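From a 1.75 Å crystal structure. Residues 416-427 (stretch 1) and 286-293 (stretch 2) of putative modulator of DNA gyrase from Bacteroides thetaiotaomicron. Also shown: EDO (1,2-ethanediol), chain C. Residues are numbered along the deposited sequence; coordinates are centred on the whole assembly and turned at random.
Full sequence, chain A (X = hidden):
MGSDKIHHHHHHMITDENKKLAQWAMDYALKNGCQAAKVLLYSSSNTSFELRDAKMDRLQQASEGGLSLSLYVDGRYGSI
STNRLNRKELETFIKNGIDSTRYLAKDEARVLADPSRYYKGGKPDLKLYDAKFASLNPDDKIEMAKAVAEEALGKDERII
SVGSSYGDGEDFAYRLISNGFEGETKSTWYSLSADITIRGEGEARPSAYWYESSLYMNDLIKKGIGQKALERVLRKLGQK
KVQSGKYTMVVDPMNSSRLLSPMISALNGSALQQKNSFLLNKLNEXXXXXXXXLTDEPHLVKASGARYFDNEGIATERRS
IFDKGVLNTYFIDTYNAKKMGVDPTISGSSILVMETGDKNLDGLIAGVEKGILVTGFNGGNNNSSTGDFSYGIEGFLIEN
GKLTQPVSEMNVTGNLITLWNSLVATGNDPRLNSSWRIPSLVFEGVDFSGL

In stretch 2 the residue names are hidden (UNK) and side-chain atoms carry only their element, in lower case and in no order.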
# COMPACT_ATOMS: atom_id res chain seq x y z
N LEU A 416 -21.50 -7.48 -14.77
CA LEU A 416 -22.00 -6.50 -13.80
C LEU A 416 -23.29 -5.81 -14.27
O LEU A 416 -24.16 -5.48 -13.46
CB LEU A 416 -20.94 -5.47 -13.46
CG LEU A 416 -19.81 -6.02 -12.58
CD1 LEU A 416 -18.65 -5.02 -12.58
CD2 LEU A 416 -20.30 -6.26 -11.12
N ILE A 417 -23.42 -5.59 -15.56
CA ILE A 417 -24.62 -4.93 -16.04
C ILE A 417 -25.85 -5.79 -15.84
O ILE A 417 -26.84 -5.31 -15.31
CB ILE A 417 -24.46 -4.51 -17.54
CG1 ILE A 417 -23.35 -3.51 -17.70
CG2 ILE A 417 -25.73 -3.89 -18.09
CD1 ILE A 417 -23.12 -3.16 -19.15
N THR A 418 -25.80 -7.05 -16.26
CA THR A 418 -26.94 -7.97 -16.06
C THR A 418 -27.16 -8.27 -14.58
O THR A 418 -28.29 -8.47 -14.11
CB THR A 418 -26.86 -9.24 -16.94
OG1 THR A 418 -25.51 -9.75 -16.99
CG2 THR A 418 -27.20 -8.87 -18.39
N LEU A 419 -26.08 -8.31 -13.81
CA LEU A 419 -26.24 -8.43 -12.37
C LEU A 419 -27.10 -7.30 -11.81
O LEU A 419 -28.11 -7.55 -11.14
CB LEU A 419 -24.90 -8.39 -11.67
CG LEU A 419 -25.02 -8.48 -10.13
CD1 LEU A 419 -25.56 -9.79 -9.59
CD2 LEU A 419 -23.69 -8.17 -9.52
N TRP A 420 -26.74 -6.08 -12.16
CA TRP A 420 -27.45 -4.91 -11.65
C TRP A 420 -28.84 -4.80 -12.34
O TRP A 420 -29.73 -4.14 -11.82
CB TRP A 420 -26.60 -3.67 -11.74
CG TRP A 420 -25.61 -3.62 -10.62
CD1 TRP A 420 -24.29 -3.95 -10.66
CD2 TRP A 420 -25.90 -3.30 -9.25
NE1 TRP A 420 -23.72 -3.82 -9.41
CE2 TRP A 420 -24.68 -3.43 -8.52
CE3 TRP A 420 -27.05 -2.93 -8.55
CZ2 TRP A 420 -24.59 -3.19 -7.17
CZ3 TRP A 420 -26.95 -2.65 -7.19
CH2 TRP A 420 -25.73 -2.79 -6.52
N ASN A 421 -29.02 -5.46 -13.47
CA ASN A 421 -30.36 -5.55 -14.08
C ASN A 421 -31.23 -6.55 -13.35
O ASN A 421 -32.45 -6.56 -13.57
CB ASN A 421 -30.30 -5.93 -15.57
CG ASN A 421 -31.49 -5.43 -16.33
OD1 ASN A 421 -31.96 -4.34 -16.06
ND2 ASN A 421 -31.98 -6.20 -17.31
N SER A 422 -30.64 -7.43 -12.51
CA SER A 422 -31.41 -8.47 -11.79
C SER A 422 -31.66 -8.17 -10.28
O SER A 422 -32.21 -9.00 -9.57
CB SER A 422 -30.71 -9.83 -11.96
OG SER A 422 -29.53 -9.84 -11.22
N LEU A 423 -31.31 -6.96 -9.85
CA LEU A 423 -31.64 -6.44 -8.51
C LEU A 423 -33.16 -6.40 -8.34
O LEU A 423 -33.84 -5.69 -9.11
CB LEU A 423 -31.08 -5.03 -8.35
CG LEU A 423 -31.27 -4.35 -7.00
CD1 LEU A 423 -30.39 -5.01 -5.95
CD2 LEU A 423 -30.93 -2.89 -7.11
N VAL A 424 -33.68 -7.16 -7.36
CA VAL A 424 -35.12 -7.21 -7.11
C VAL A 424 -35.57 -6.50 -5.86
O VAL A 424 -36.76 -6.20 -5.76
CB VAL A 424 -35.67 -8.64 -7.06
CG1 VAL A 424 -35.57 -9.24 -8.45
CG2 VAL A 424 -34.96 -9.46 -6.02
N ALA A 425 -34.65 -6.25 -4.93
CA ALA A 425 -35.00 -5.53 -3.71
C ALA A 425 -33.81 -4.86 -3.09
O ALA A 425 -32.68 -5.36 -3.24
CB ALA A 425 -35.58 -6.49 -2.70
N THR A 426 -34.09 -3.78 -2.34
CA THR A 426 -33.08 -3.16 -1.49
C THR A 426 -33.63 -3.04 -0.07
O THR A 426 -34.85 -2.89 0.13
CB THR A 426 -32.63 -1.79 -1.99
OG1 THR A 426 -33.68 -0.82 -1.87
CG2 THR A 426 -32.25 -1.81 -3.51
N GLY A 427 -32.73 -3.08 0.88
CA GLY A 427 -33.11 -3.03 2.32
C GLY A 427 -33.30 -1.61 2.78
O GLY A 427 -33.15 -0.66 2.01
N UNK A 286 -31.28 2.61 -20.49
CA UNK A 286 -31.98 1.84 -19.48
C UNK A 286 -31.22 0.53 -19.28
O UNK A 286 -31.62 -0.53 -19.79
n UNK A 286 -35.12 -0.90 -15.76
c UNK A 286 -35.29 0.15 -16.80
c UNK A 286 -34.41 1.40 -18.79
c UNK A 286 -34.12 0.28 -17.81
c UNK A 286 -33.43 1.57 -19.92
N UNK A 287 -30.11 0.62 -18.55
CA UNK A 287 -29.20 -0.52 -18.45
C UNK A 287 -29.42 -1.42 -17.26
O UNK A 287 -29.01 -2.55 -17.29
c UNK A 287 -27.73 -0.07 -18.50
c UNK A 287 -27.43 0.68 -19.78
c UNK A 287 -27.39 0.81 -17.32
c UNK A 287 -25.87 1.06 -17.25
N UNK A 288 -30.04 -0.93 -16.19
CA UNK A 288 -30.14 -1.74 -15.00
C UNK A 288 -31.60 -1.79 -14.48
O UNK A 288 -32.53 -1.33 -15.13
c UNK A 288 -29.18 -1.22 -13.97
N UNK A 289 -31.76 -2.39 -13.30
CA UNK A 289 -33.07 -2.68 -12.72
C UNK A 289 -33.88 -1.44 -12.40
O UNK A 289 -33.34 -0.43 -12.03
o UNK A 289 -34.15 -3.72 -10.80
c UNK A 289 -32.90 -3.47 -11.43
N UNK A 290 -35.22 -1.57 -12.50
CA UNK A 290 -36.09 -0.53 -11.94
C UNK A 290 -35.81 -0.23 -10.49
O UNK A 290 -36.08 0.88 -10.03
o UNK A 290 -39.34 -1.38 -13.42
c UNK A 290 -37.55 -0.98 -11.95
o UNK A 290 -37.52 -0.60 -14.29
c UNK A 290 -38.15 -1.01 -13.29
N UNK A 291 -35.28 -1.21 -9.78
CA UNK A 291 -35.01 -1.09 -8.33
C UNK A 291 -33.73 -0.37 -8.02
O UNK A 291 -33.46 -0.14 -6.84
c UNK A 291 -36.30 -3.26 -7.79
c UNK A 291 -38.49 -0.86 -7.58
c UNK A 291 -35.02 -2.48 -7.66
n UNK A 291 -38.99 -1.40 -8.68
n UNK A 291 -38.72 0.43 -7.32
c UNK A 291 -37.40 -2.98 -6.80
n UNK A 291 -37.75 -1.57 -6.72
N UNK A 292 -32.91 -0.05 -9.02
CA UNK A 292 -31.65 0.68 -8.81
C UNK A 292 -31.85 2.17 -9.04
O UNK A 292 -31.84 2.65 -10.15
c UNK A 292 -29.16 0.88 -9.64
c UNK A 292 -30.54 0.19 -9.72
c UNK A 292 -28.67 0.82 -8.20
c UNK A 292 -28.14 0.27 -10.60
N UNK A 293 -31.99 2.87 -7.93
CA UNK A 293 -31.94 4.30 -7.89
C UNK A 293 -30.85 4.73 -6.92
O UNK A 293 -30.79 4.29 -5.76
c UNK A 293 -33.34 4.84 -7.48
c UNK A 293 -33.34 6.35 -7.39
o UNK A 293 -34.27 4.54 -8.51
C1 EDO C . -40.38 -2.01 -16.78
O1 EDO C . -40.23 -2.55 -15.48
C2 EDO C . -39.12 -1.32 -17.33
O2 EDO C . -38.84 -0.09 -16.61

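Position 286 carries five side-chain atoms, four carbons in an unbranched row closed by a nitrogen, and the chain makes no contact with stretch 1. This is lysine. Lys286 instead folds back on its own stretch: NZ lies 2.7 Å from the backbone O of position 288, to which it donates a hydrogen bond.

Position 287 has four carbons, forked at the first, with one arm two carbons long. It meets the helical part of stretch 1 at Ile417, whose CG2 is 3.6 Å from the backbone O of 287 and 4.3 Å from its CB. A fork at CB with unequal arms identifies isoleucine.

Position 288 shows a single side-chain carbon, its CB, which packs 4.2 Å from Trp420 CB and 3.7 Å from Trp420 O; this is alanine. The backbones are close as well, with the CA atoms of Ala288 and Asn421 3.9 Å apart.

Position 289 has one carbon followed by one oxygen, with no second branch. Both its backbone and its side chain engage stretch 1: the backbone N donates to Trp420 O at 3.1 Å with an N-H...O angle of 151°, and the side-chain oxygen lies 2.6 Å from Leu423 O. This is serine, and Ser289 OG donates the second bond. The t rotamer (chi1 177°) places the hydroxyl for it.

Position 290 bears two carbons, the second holding two oxygens. Its CA-to-CB bond points away from stretch 1, and the side chain makes no contact there. The carboxylate is that of aspartate. Asp290 OD1 forms a salt bridge with Lys286 NZ at 2.8 Å, while the ethanediol, probably from the crystallisation liquor, donates from O1 to Asp290 OD2 at 2.5 Å and from O2 to Asp290 OD1 at 2.7 Å.

Position 291 has three carbons, a nitrogen, and a carbon carrying two further nitrogens. CB points toward stretch 1, and the aliphatic portion lies along the strand, its third carbon 3.4 Å from Val424 O and its second 3.7 Å from Leu423 O. The terminal group is the guanidinium of arginine. Arg291 N donates to Ser289 OG at 2.9 Å (163°), so that hydroxyl accepts one bond while donating another.

Position 292 contains four carbons forked at the second. One terminal carbon is 4.0 Å from Trp420 CE3, approaching the ring obliquely, and CB is 4.1 Å from Leu423 CD2. This is leucine.

Position 293 has one carbon carrying an oxygen and a carbon. Its CA-to-CB bond points away from stretch 1, with which the residue makes no contact. It is threonine.

The contact buries 495 Å² summed over both sides. Both its hydrogen bonds come from Ser289, to carbonyls of helical Trp420 and of Leu423 in the strand, while Arg291 has the largest covered area in stretch 2. The type I turn from Ser289 to Leu292, with Leu292 N donating to Ser289 O at 3.1 Å, bends the chain; within it Arg291 lies against the strand, and Leu292 touches both Trp420 and Leu423. Apolar packing at Ile287 and Ala288 extends the contact along the helix.

Stretch 2 (286-293) KIASDRLT
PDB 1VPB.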